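Local atomic coordinates of mannan endo-1,6-alpha-mannosidase (Chaetomium thermophilum, PDB entry 6RY0), a protein that probably cleaves alpha-1,6-mannosidic linkages and, as a Dfg5-type transglycosidase, serves in the transfer of GPI-anchored glycoproteins into the fungal cell wall. Residues D151-W155 and L156-Q160; P409-T412 and N413-I417. All coordinates share one frame; numbering follows the deposited sequence.

Contact 1 of 2, residues D151-W155 and L156-Q160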
loop_
_atom_site.group_PDB
_atom_site.type_symbol
_atom_site.label_atom_id
_atom_site.label_comp_id
_atom_site.label_asym_id
_atom_site.label_seq_id
_atom_site.Cartn_x
_atom_site.Cartn_y
_atom_site.Cartn_z
ATOM N N ASP A 151 -14.377 -14.502 17.837
ATOM C CA ASP A 151 -13.785 -13.839 18.991
ATOM C C ASP A 151 -12.602 -12.964 18.626
ATOM O O ASP A 151 -12.025 -12.333 19.523
ATOM C CB ASP A 151 -13.319 -14.906 19.972
ATOM C CG ASP A 151 -12.191 -15.692 19.415
ATOM O OD1 ASP A 151 -12.379 -16.261 18.321
ATOM O OD2 ASP A 151 -11.101 -15.661 20.040
ATOM N N LYS A 152 -12.242 -12.905 17.343
ATOM C CA LYS A 152 -11.058 -12.193 16.902
ATOM C C LYS A 152 -11.462 -10.899 16.226
ATOM O O LYS A 152 -12.588 -10.765 15.752
ATOM C CB LYS A 152 -10.257 -13.075 15.928
ATOM C CG LYS A 152 -9.557 -14.255 16.585
ATOM C CD LYS A 152 -8.404 -13.837 17.492
ATOM C CE LYS A 152 -7.900 -15.039 18.272
ATOM N NZ LYS A 152 -6.828 -14.708 19.211
ATOM N N PRO A 153 -10.542 -9.953 16.116
ATOM C CA PRO A 153 -10.851 -8.690 15.454
ATOM C C PRO A 153 -11.221 -8.926 13.997
ATOM O O PRO A 153 -10.593 -9.712 13.312
ATOM C CB PRO A 153 -9.550 -7.912 15.589
ATOM C CG PRO A 153 -8.823 -8.508 16.686
ATOM C CD PRO A 153 -9.187 -9.952 16.671
ATOM N N GLN A 154 -12.213 -8.200 13.530
ATOM C CA GLN A 154 -12.720 -8.316 12.187
ATOM C C GLN A 154 -12.075 -7.281 11.268
ATOM O O GLN A 154 -11.589 -6.236 11.725
ATOM C CB GLN A 154 -14.252 -8.172 12.223
ATOM C CG GLN A 154 -14.940 -9.265 13.049
ATOM C CD GLN A 154 -14.727 -10.637 12.464
ATOM O OE1 GLN A 154 -14.975 -10.862 11.277
ATOM N NE2 GLN A 154 -14.244 -11.554 13.266
ATOM N N TRP A 155 -12.052 -7.547 9.955
ATOM C CA TRP A 155 -11.292 -6.709 9.049
ATOM C C TRP A 155 -11.724 -5.238 9.060
ATOM O O TRP A 155 -10.899 -4.336 9.178
ATOM C CB TRP A 155 -11.318 -7.251 7.613
ATOM C CG TRP A 155 -10.912 -8.676 7.478
ATOM C CD1 TRP A 155 -11.601 -9.615 6.766
ATOM C CD2 TRP A 155 -9.716 -9.319 7.968
ATOM N NE1 TRP A 155 -10.921 -10.803 6.784
ATOM C CE2 TRP A 155 -9.765 -10.656 7.515
ATOM C CE3 TRP A 155 -8.629 -8.921 8.744
ATOM C CZ2 TRP A 155 -8.786 -11.577 7.850
ATOM C CZ3 TRP A 155 -7.657 -9.839 9.081
ATOM C CH2 TRP A 155 -7.738 -11.146 8.633
ATOM N N LEU A 156 -13.025 -4.981 8.919
ATOM C CA LEU A 156 -13.493 -3.616 8.913
ATOM C C LEU A 156 -13.133 -2.935 10.247
ATOM O O LEU A 156 -12.664 -1.798 10.266
ATOM C CB LEU A 156 -14.998 -3.542 8.664
ATOM C CG LEU A 156 -15.627 -2.139 8.765
ATOM C CD1 LEU A 156 -15.084 -1.201 7.727
ATOM C CD2 LEU A 156 -17.134 -2.233 8.652
ATOM N N ALA A 157 -13.352 -3.638 11.357
ATOM C CA ALA A 157 -13.042 -3.100 12.673
ATOM C C ALA A 157 -11.563 -2.735 12.814
ATOM O O ALA A 157 -11.227 -1.755 13.483
ATOM C CB ALA A 157 -13.438 -4.076 13.753
ATOM N N LEU A 158 -10.681 -3.537 12.234
ATOM C CA LEU A 158 -9.254 -3.229 12.282
ATOM C C LEU A 158 -8.937 -1.975 11.489
ATOM O O LEU A 158 -8.165 -1.113 11.946
ATOM C CB LEU A 158 -8.440 -4.424 11.770
ATOM C CG LEU A 158 -8.364 -5.609 12.744
ATOM C CD1 LEU A 158 -7.919 -6.848 12.018
ATOM C CD2 LEU A 158 -7.450 -5.284 13.928
ATOM N N ALA A 159 -9.503 -1.849 10.285
ATOM C CA ALA A 159 -9.323 -0.623 9.511
ATOM C C ALA A 159 -9.850 0.595 10.257
ATOM O O ALA A 159 -9.218 1.649 10.285
ATOM C CB ALA A 159 -9.998 -0.777 8.160
ATOM N N GLN A 160 -11.031 0.459 10.857
ATOM C CA GLN A 160 -11.601 1.532 11.649
ATOM C C GLN A 160 -10.726 1.913 12.830
ATOM O O GLN A 160 -10.633 3.086 13.176
ATOM C CB GLN A 160 -12.985 1.128 12.191
ATOM C CG GLN A 160 -14.039 1.024 11.123
ATOM C CD GLN A 160 -15.334 0.509 11.689
ATOM O OE1 GLN A 160 -15.358 -0.469 12.421
ATOM N NE2 GLN A 160 -16.423 1.159 11.331
#
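L158 lays its isobutyl group over the start of its own helix, between the ring of P153 and the indole of W155. Its CD2 meets P153 CB at 3.8 Å, while CD1 reaches CE3 of W155 at 3.9 Å, approaching the ring obliquely. W155 and L158 run side by side and point the same way; in both, CG stands beside the backbone N (chi1 -53° in W155, -74° in L158). Q154 is the N-cap, which makes the P153–L158 pair a hydrophobic staple, joining the residue before the cap to the fourth residue of the helix. Under this apolar cover the first turn closes by backbone bonds, L158 N to Q154 O at 2.9 Å and A159 N to W155 O at 3.1 Å. The amide of Q154 turns back from the helix, its NE2 donating to K152 O at 3.1 Å from above the carbonyl plane; P148 O is a second acceptor for NE2. From outside, S418 OG bonds to L156 N in the first turn, and the indole NE1 is held by P146 O. Helix 127-142 meets the side chains of W155 and L158. The staple thus brings apolar carbon against a helix start whose amide side chain serves the preceding loop, while P153 O is buried without a polar partner in the model.

Contact 2 of 2, residues P409-T412 and N413-I417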
loop_
_atom_site.group_PDB
_atom_site.type_symbol
_atom_site.label_atom_id
_atom_site.label_comp_id
_atom_site.label_asym_id
_atom_site.label_seq_id
_atom_site.Cartn_x
_atom_site.Cartn_y
_atom_site.Cartn_z
ATOM N N PRO A 409 -15.547 -5.368 -8.245
ATOM C CA PRO A 409 -15.062 -4.136 -7.629
ATOM C C PRO A 409 -15.053 -4.277 -6.113
ATOM O O PRO A 409 -15.697 -5.191 -5.562
ATOM C CB PRO A 409 -16.096 -3.119 -8.076
ATOM C CG PRO A 409 -17.361 -3.919 -8.217
ATOM C CD PRO A 409 -16.927 -5.239 -8.748
ATOM N N PRO A 410 -14.355 -3.368 -5.416
ATOM C CA PRO A 410 -14.424 -3.385 -3.953
ATOM C C PRO A 410 -15.879 -3.378 -3.486
ATOM O O PRO A 410 -16.701 -2.602 -3.990
ATOM C CB PRO A 410 -13.712 -2.080 -3.557
ATOM C CG PRO A 410 -13.015 -1.612 -4.761
ATOM C CD PRO A 410 -13.535 -2.261 -5.948
ATOM N N ALA A 411 -16.182 -4.221 -2.518
ATOM C CA ALA A 411 -17.510 -4.265 -1.912
ATOM C C ALA A 411 -17.700 -3.062 -0.991
ATOM O O ALA A 411 -16.733 -2.484 -0.469
ATOM C CB ALA A 411 -17.668 -5.541 -1.119
ATOM N N THR A 412 -18.962 -2.716 -0.784
ATOM C CA THR A 412 -19.364 -1.837 0.296
ATOM C C THR A 412 -20.092 -2.681 1.347
ATOM O O THR A 412 -20.219 -3.910 1.199
ATOM C CB THR A 412 -20.273 -0.715 -0.160
ATOM O OG1 THR A 412 -21.565 -1.254 -0.454
ATOM C CG2 THR A 412 -19.724 0.063 -1.375
ATOM N N ASN A 413 -20.620 -2.035 2.390
ATOM C CA ASN A 413 -21.411 -2.744 3.366
ATOM C C ASN A 413 -22.707 -3.315 2.777
ATOM O O ASN A 413 -23.359 -4.106 3.432
ATOM C CB ASN A 413 -21.682 -1.938 4.638
ATOM C CG ASN A 413 -22.545 -0.726 4.431
ATOM O OD1 ASN A 413 -23.175 -0.520 3.386
ATOM N ND2 ASN A 413 -22.616 0.081 5.482
ATOM N N GLU A 414 -23.066 -2.965 1.541
ATOM C CA GLU A 414 -24.232 -3.568 0.906
ATOM C C GLU A 414 -24.053 -5.065 0.680
ATOM O O GLU A 414 -25.011 -5.827 0.828
ATOM C CB GLU A 414 -24.548 -2.862 -0.411
ATOM C CG GLU A 414 -25.107 -1.481 -0.201
ATOM C CD GLU A 414 -25.512 -0.786 -1.490
ATOM O OE1 GLU A 414 -25.383 -1.389 -2.581
ATOM O OE2 GLU A 414 -25.946 0.385 -1.420
ATOM N N THR A 415 -22.845 -5.486 0.322
ATOM C CA THR A 415 -22.573 -6.890 0.037
ATOM C C THR A 415 -21.394 -7.466 0.826
ATOM O O THR A 415 -21.163 -8.665 0.790
ATOM C CB THR A 415 -22.353 -7.163 -1.475
ATOM O OG1 THR A 415 -21.128 -6.568 -1.886
ATOM C CG2 THR A 415 -23.508 -6.621 -2.323
ATOM N N GLY A 416 -20.645 -6.632 1.529
ATOM C CA GLY A 416 -19.515 -7.122 2.288
ATOM C C GLY A 416 -19.973 -8.031 3.417
ATOM O O GLY A 416 -21.140 -8.042 3.824
ATOM N N ILE A 417 -19.026 -8.789 3.948
ATOM C CA ILE A 417 -19.290 -9.743 5.015
ATOM C C ILE A 417 -18.568 -9.424 6.323
ATOM O O ILE A 417 -18.820 -10.078 7.325
ATOM C CB ILE A 417 -18.985 -11.201 4.594
ATOM C CG1 ILE A 417 -17.511 -11.352 4.210
ATOM C CG2 ILE A 417 -19.892 -11.617 3.446
ATOM C CD1 ILE A 417 -17.079 -12.788 3.963
HETATM O O HOH W 1 -21.103 -4.062 -2.283
#
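T412 turns its hydroxyl forward over the backbone of the next two residues, and the side chain of E414 passes beside it. With T412 OG1 lying between the backbone N and the carbonyl carbon (chi1 73°), the oxygen accepts from E414 N at 3.0 Å in a fairly straight bond, N-H...O 162°. This is an ST turn. E414 contributes its aliphatic part to the same oxygen, E414 CB approaching T412 OG1 to 3.4 Å, before the extended chain carries the carboxylate on toward K214, a long and weak ion pair. The carbonyl of T412 completes the wider ST motif by accepting two bonds. G416 N comes nearly head-on to T412 O at 2.8 Å, whereas T415 N reaches the same T412 O at 3.2 Å from well above the carbonyl plane. T415 swings its own hydroxyl back to the incoming chain: OG1 rests 3.7 Å from A411 CB and hydrogen-bonds a water at 2.5 Å, a short distance. That water accepts in turn from T412 N at 2.9 Å, joining the two threonines across the mouth of the turn. A valine in place of T412 would probably leave E414 N without its acceptor and free the start of the turn to shift, although the carbonyl bonds could persist. Neighbouring backbone contacts fix the loop to the helical body, A411 bonding with E142 and N413 with Y212, and R211 donates to P410 O. The hydroxyl and carbonyl of one threonine together take three successive backbone N-H groups, from E414 to G416, so a largely exposed loop with no regular helix gains a compact, hydrogen-bonded bend.

In the fold
Contact 1 and contact 2 lie on the same side of the chain's centre, with their own centres about 15 Å apart and nearest atoms about 6 Å apart, so they do not touch. What joins them is the chain that follows 409-417: S418 and D421 bond to L156 and Q160 of helix 155-167, and R419 touches Q154. Y212 of helix 196-213 meets both L156 and N413. Bound triethylene glycol, probably from crystallisation, lies about 4 Å from the L156 side chain and about 5 Å from that of N413. Contact 1 is a buried helix start and contact 2 a surface turn of this family 76 alpha/alpha barrel; both lie away from the calcium site at D73 and H385.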